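PDB 2XSG: CCMAN5 from Cellulosimicrobium cellulans, which hydrolyses alpha-mannosidic linkages as a calcium-binding glycoside hydrolase of family GH92, probably removing mannose from mannose-phosphate-mannose caps on yeast-type glycans. Local coordinates for residues N34-V39 and V252-V257; E186-V191 and Q261-Q266. One frame throughout, in Å; residues are numbered along the deposited sequence.

Contact 1: residues N34-V39 and V252-V257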
loop_
_atom_site.group_PDB
_atom_site.type_symbol
_atom_site.label_atom_id
_atom_site.label_comp_id
_atom_site.label_asym_id
_atom_site.label_seq_id
_atom_site.Cartn_x
_atom_site.Cartn_y
_atom_site.Cartn_z
ATOM N N ASN A 34 -8.343 0.246 -7.306
ATOM C CA ASN A 34 -8.891 0.380 -5.945
ATOM C C ASN A 34 -10.075 -0.551 -5.667
ATOM O O ASN A 34 -10.991 -0.207 -4.936
ATOM C CB ASN A 34 -9.282 1.847 -5.669
ATOM C CG ASN A 34 -8.082 2.757 -5.598
ATOM O OD1 ASN A 34 -7.459 2.906 -4.536
ATOM N ND2 ASN A 34 -7.737 3.366 -6.719
ATOM N N GLY A 35 -10.046 -1.734 -6.262
ATOM C CA GLY A 35 -11.124 -2.684 -6.115
ATOM C C GLY A 35 -11.169 -3.348 -4.761
ATOM O O GLY A 35 -10.135 -3.530 -4.092
ATOM N N LEU A 36 -12.390 -3.715 -4.378
ATOM C CA LEU A 36 -12.670 -4.502 -3.195
ATOM C C LEU A 36 -12.464 -5.990 -3.474
ATOM O O LEU A 36 -11.843 -6.699 -2.674
ATOM C CB LEU A 36 -14.104 -4.233 -2.744
ATOM C CG LEU A 36 -14.710 -5.067 -1.622
ATOM C CD1 LEU A 36 -14.035 -4.755 -0.311
ATOM C CD2 LEU A 36 -16.218 -4.765 -1.536
ATOM N N ALA A 37 -12.988 -6.452 -4.606
ATOM C CA ALA A 37 -12.787 -7.819 -5.085
ATOM C C ALA A 37 -11.381 -8.001 -5.602
ATOM O O ALA A 37 -10.917 -7.251 -6.469
ATOM C CB ALA A 37 -13.788 -8.157 -6.158
ATOM N N LYS A 38 -10.697 -8.999 -5.048
ATOM C CA LYS A 38 -9.300 -9.275 -5.373
ATOM C C LYS A 38 -9.218 -10.770 -5.546
ATOM O O LYS A 38 -9.164 -11.504 -4.552
ATOM C CB LYS A 38 -8.369 -8.817 -4.236
ATOM C CG LYS A 38 -8.294 -7.282 -4.059
ATOM C CD LYS A 38 -7.367 -6.888 -2.912
ATOM C CE LYS A 38 -6.404 -5.795 -3.334
ATOM N NZ LYS A 38 -6.998 -4.464 -3.434
ATOM N N VAL A 39 -9.235 -11.223 -6.803
ATOM C CA VAL A 39 -9.407 -12.642 -7.091
ATOM C C VAL A 39 -8.003 -13.229 -7.240
ATOM O O VAL A 39 -7.397 -13.172 -8.318
ATOM C CB VAL A 39 -10.262 -12.889 -8.337
ATOM C CG1 VAL A 39 -10.775 -14.320 -8.354
ATOM C CG2 VAL A 39 -11.426 -11.906 -8.403
ATOM N N VAL A 252 -19.062 -13.684 -8.332
ATOM C CA VAL A 252 -19.056 -13.430 -6.891
ATOM C C VAL A 252 -18.991 -11.923 -6.659
ATOM O O VAL A 252 -18.088 -11.262 -7.172
ATOM C CB VAL A 252 -17.816 -14.072 -6.214
ATOM C CG1 VAL A 252 -17.832 -13.839 -4.704
ATOM C CG2 VAL A 252 -17.704 -15.575 -6.546
ATOM N N THR A 253 -19.924 -11.381 -5.881
ATOM C CA THR A 253 -19.889 -9.948 -5.574
ATOM C C THR A 253 -19.890 -9.730 -4.058
ATOM O O THR A 253 -20.581 -10.463 -3.332
ATOM C CB THR A 253 -21.049 -9.196 -6.268
ATOM O OG1 THR A 253 -20.947 -9.392 -7.682
ATOM C CG2 THR A 253 -21.009 -7.703 -5.987
ATOM N N LEU A 254 -19.099 -8.746 -3.613
ATOM C CA LEU A 254 -18.903 -8.406 -2.196
ATOM C C LEU A 254 -19.531 -7.066 -1.822
ATOM O O LEU A 254 -19.512 -6.115 -2.592
ATOM C CB LEU A 254 -17.393 -8.344 -1.855
ATOM C CG LEU A 254 -16.544 -9.568 -2.196
ATOM C CD1 LEU A 254 -15.022 -9.308 -2.195
ATOM C CD2 LEU A 254 -16.894 -10.699 -1.222
ATOM N N SER A 255 -20.049 -6.977 -0.607
ATOM C CA SER A 255 -20.607 -5.719 -0.108
ATOM C C SER A 255 -20.383 -5.641 1.383
ATOM O O SER A 255 -20.628 -6.615 2.087
ATOM C CB SER A 255 -22.111 -5.626 -0.404
ATOM O OG SER A 255 -22.699 -4.462 0.180
ATOM N N PRO A 256 -19.914 -4.479 1.870
ATOM C CA PRO A 256 -19.820 -4.238 3.298
ATOM C C PRO A 256 -21.188 -3.994 3.928
ATOM O O PRO A 256 -21.297 -3.910 5.168
ATOM C CB PRO A 256 -18.960 -2.967 3.380
ATOM C CG PRO A 256 -18.319 -2.822 2.000
ATOM C CD PRO A 256 -19.376 -3.349 1.098
ATOM N N VAL A 257 -22.227 -3.904 3.096
ATOM C CA VAL A 257 -23.552 -3.478 3.562
ATOM C C VAL A 257 -24.510 -4.650 3.848
ATOM O O VAL A 257 -25.097 -4.729 4.940
ATOM C CB VAL A 257 -24.185 -2.487 2.558
ATOM C CG1 VAL A 257 -25.664 -2.227 2.857
ATOM C CG2 VAL A 257 -23.388 -1.179 2.540
#

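Contact 2: residues E186-V191 and Q261-Q266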
loop_
_atom_site.group_PDB
_atom_site.type_symbol
_atom_site.label_atom_id
_atom_site.label_comp_id
_atom_site.label_asym_id
_atom_site.label_seq_id
_atom_site.Cartn_x
_atom_site.Cartn_y
_atom_site.Cartn_z
ATOM N N GLU A 186 -27.474 -19.891 -6.290
ATOM C CA GLU A 186 -26.985 -18.659 -5.696
ATOM C C GLU A 186 -26.676 -18.967 -4.230
ATOM O O GLU A 186 -27.497 -19.600 -3.537
ATOM C CB GLU A 186 -28.016 -17.529 -5.820
ATOM C CG GLU A 186 -27.488 -16.135 -5.430
ATOM C CD GLU A 186 -27.847 -15.729 -4.005
ATOM O OE1 GLU A 186 -28.626 -16.467 -3.365
ATOM O OE2 GLU A 186 -27.352 -14.671 -3.527
ATOM N N LEU A 187 -25.470 -18.582 -3.810
ATOM C CA LEU A 187 -24.964 -18.750 -2.450
ATOM C C LEU A 187 -24.759 -17.367 -1.855
ATOM O O LEU A 187 -24.296 -16.463 -2.547
ATOM C CB LEU A 187 -23.615 -19.471 -2.460
ATOM C CG LEU A 187 -23.460 -20.844 -3.123
ATOM C CD1 LEU A 187 -22.017 -21.351 -3.027
ATOM C CD2 LEU A 187 -24.419 -21.850 -2.499
ATOM N N SER A 188 -25.095 -17.193 -0.582
ATOM C CA SER A 188 -24.908 -15.889 0.050
ATOM C C SER A 188 -24.764 -16.004 1.547
ATOM O O SER A 188 -25.235 -16.981 2.156
ATOM C CB SER A 188 -26.089 -14.960 -0.270
ATOM O OG SER A 188 -27.265 -15.433 0.366
ATOM N N GLY A 189 -24.133 -14.985 2.135
ATOM C CA GLY A 189 -23.897 -14.928 3.569
ATOM C C GLY A 189 -22.834 -13.906 3.919
ATOM O O GLY A 189 -22.652 -12.925 3.202
ATOM N N GLN A 190 -22.125 -14.149 5.019
ATOM C CA GLN A 190 -21.115 -13.218 5.500
ATOM C C GLN A 190 -19.852 -13.963 5.881
ATOM O O GLN A 190 -19.884 -15.164 6.209
ATOM C CB GLN A 190 -21.645 -12.431 6.700
ATOM C CG GLN A 190 -21.913 -13.281 7.960
ATOM C CD GLN A 190 -20.675 -13.421 8.855
ATOM O OE1 GLN A 190 -19.707 -12.669 8.717
ATOM N NE2 GLN A 190 -20.706 -14.381 9.767
ATOM N N VAL A 191 -18.735 -13.247 5.828
ATOM C CA VAL A 191 -17.486 -13.753 6.347
ATOM C C VAL A 191 -16.927 -12.685 7.270
ATOM O O VAL A 191 -16.920 -11.506 6.926
ATOM C CB VAL A 191 -16.472 -14.137 5.222
ATOM C CG1 VAL A 191 -16.958 -15.353 4.448
ATOM C CG2 VAL A 191 -16.228 -12.978 4.266
ATOM N N GLN A 261 -27.704 -5.989 -0.828
ATOM C CA GLN A 261 -26.925 -4.956 -1.502
ATOM C C GLN A 261 -25.903 -5.571 -2.484
ATOM O O GLN A 261 -25.729 -5.060 -3.590
ATOM C CB GLN A 261 -26.250 -4.007 -0.511
ATOM C CG GLN A 261 -25.556 -2.827 -1.190
ATOM C CD GLN A 261 -26.541 -1.909 -1.901
ATOM O OE1 GLN A 261 -27.355 -1.259 -1.259
ATOM N NE2 GLN A 261 -26.476 -1.865 -3.231
ATOM N N ALA A 262 -25.271 -6.682 -2.096
ATOM C CA ALA A 262 -24.334 -7.387 -2.985
ATOM C C ALA A 262 -25.027 -7.879 -4.277
ATOM O O ALA A 262 -24.468 -7.795 -5.357
ATOM C CB ALA A 262 -23.658 -8.541 -2.254
ATOM N N ARG A 263 -26.254 -8.380 -4.137
ATOM C CA ARG A 263 -27.086 -8.791 -5.277
ATOM C C ARG A 263 -27.403 -7.646 -6.235
ATOM O O ARG A 263 -27.299 -7.792 -7.455
ATOM C CB ARG A 263 -28.377 -9.426 -4.759
ATOM C CG ARG A 263 -28.177 -10.835 -4.220
ATOM C CD ARG A 263 -29.413 -11.258 -3.448
ATOM N NE ARG A 263 -29.291 -12.597 -2.885
ATOM C CZ ARG A 263 -30.068 -13.087 -1.920
ATOM N NH1 ARG A 263 -31.024 -12.330 -1.377
ATOM N NH2 ARG A 263 -29.881 -14.340 -1.489
ATOM N N ILE A 264 -27.797 -6.511 -5.671
ATOM C CA ILE A 264 -28.029 -5.303 -6.454
ATOM C C ILE A 264 -26.730 -4.868 -7.151
ATOM O O ILE A 264 -26.721 -4.636 -8.364
ATOM C CB ILE A 264 -28.563 -4.187 -5.567
ATOM C CG1 ILE A 264 -29.991 -4.526 -5.119
ATOM C CG2 ILE A 264 -28.470 -2.802 -6.277
ATOM C CD1 ILE A 264 -30.449 -3.706 -3.929
ATOM N N ASP A 265 -25.642 -4.787 -6.387
ATOM C CA ASP A 265 -24.335 -4.430 -6.945
ATOM C C ASP A 265 -23.993 -5.328 -8.119
ATOM O O ASP A 265 -23.467 -4.861 -9.127
ATOM C CB ASP A 265 -23.230 -4.542 -5.883
ATOM C CG ASP A 265 -23.369 -3.513 -4.763
ATOM O OD1 ASP A 265 -24.065 -2.476 -4.946
ATOM O OD2 ASP A 265 -22.784 -3.745 -3.680
ATOM N N GLN A 266 -24.286 -6.621 -7.975
ATOM C CA GLN A 266 -23.960 -7.584 -9.000
ATOM C C GLN A 266 -24.754 -7.324 -10.270
ATOM O O GLN A 266 -24.180 -7.375 -11.358
ATOM C CB GLN A 266 -24.144 -9.042 -8.538
ATOM C CG GLN A 266 -23.494 -10.006 -9.514
ATOM C CD GLN A 266 -23.390 -11.421 -8.989
ATOM O OE1 GLN A 266 -22.339 -11.827 -8.443
ATOM N NE2 GLN A 266 -24.473 -12.181 -9.133
#

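Contact 1: residues N34-V39 and V252-V257
A single methyl group, CD2 of Leu36, touches a backbone carbonyl and an aliphatic carbon at once: it lies 3.7 Å from Leu254 O and 3.8 Å from Leu254 CB. The torsion explains the reach, for chi1 of 172° swings CG of Leu36 opposite its own nitrogen and carries CD2 to the strand. The same methyl also comes within 4.3 Å of CD of Pro256, where strand 248-255 has ended. Leu254 answers in kind, its CD1 resting 3.9 Å from CA of Ala37 and 4.3 Å from CB of the same residue, while the two leucine side chains cross obliquely. Strand 248-255 belongs to the large antiparallel sheet of the N-terminal domain, between strands 144-150 and 198-208, and the 34-39 loop packs on the face from which Leu254 projects. Backbone hydrogen bonds between Thr142 and both Leu36 and Ala37 help hold the loop, and Val401 adds to the packing round Leu36. At the strand's end, Ser255 OG accepts from Val257 N in an ST turn. With aliphatic carbons meeting one another and backbone carbonyl oxygens, the two segments are joined by van der Waals packing, while the loop's directed bonds, such as those with Thr142, lie outside the pair.

Contact 2: residues E186-V191 and Q261-Q266
Arg263 reaches from the helix to the strand and takes the carboxylate of Glu186 side-on, with NE and NH2 each turned to a different oxygen. The straighter bond runs from Arg263 NE to OE2 of Glu186, 2.9 Å long at 163°. That oxygen lies practically in the guanidinium plane but is approached from above its own carboxylate, because the two flat groups are turned 55° against each other. Arg263 NH2 meets OE1 of Glu186 at 3.1 Å on the syn side and has a weak second bond to OE2. Glu186 holds CG anti to its backbone nitrogen and bends at chi2 (-98°), which turns the carboxylate to the arginine; the Arg263 chain, extended from CG to NE, carries the guanidinium across to it, the two side chains crossing at about a right angle. Helix 259-270 here lies against one face of the large antiparallel beta-sheet in the N-terminal part of this GH92 enzyme, and the salt bridge joins it to strand 185-195 across the intervening strand 198-208. From that middle strand Thr205 OG1 hydrogen-bonds OE2 of Glu186, while Glu260 pairs with NH1 of Arg263. Replacing Arg263 by a leucine would probably cost the buried Glu186 carboxylate this two-nitrogen grip and the helix its ionic tie to strand 185-195. Ser188 OG stands 3.4 Å from Arg263 NH2, at an angle too poor for a hydrogen bond.

In the fold
The two contacts illustrate how one sheet can be covered by different means on its two faces. Both are buried, but contact 1, whose centre lies about 17 Å from the centre of the chain, is wholly so, whereas contact 2, its centre about 27 Å from that point, includes a partly exposed arginine. Strand 248-255 and helix 259-270 follow each other in sequence, and the contacts' centres lie only about 10 Å apart. They meet directly: alternate residues of the strand turn from the 34-39 loop to the helix, where Ser255 packs on Ala262 and Gln261, and Thr253 CG2 on Ala262 O. The chemistry follows position, with aliphatic packing deeper in the chain and a charged pair farther out.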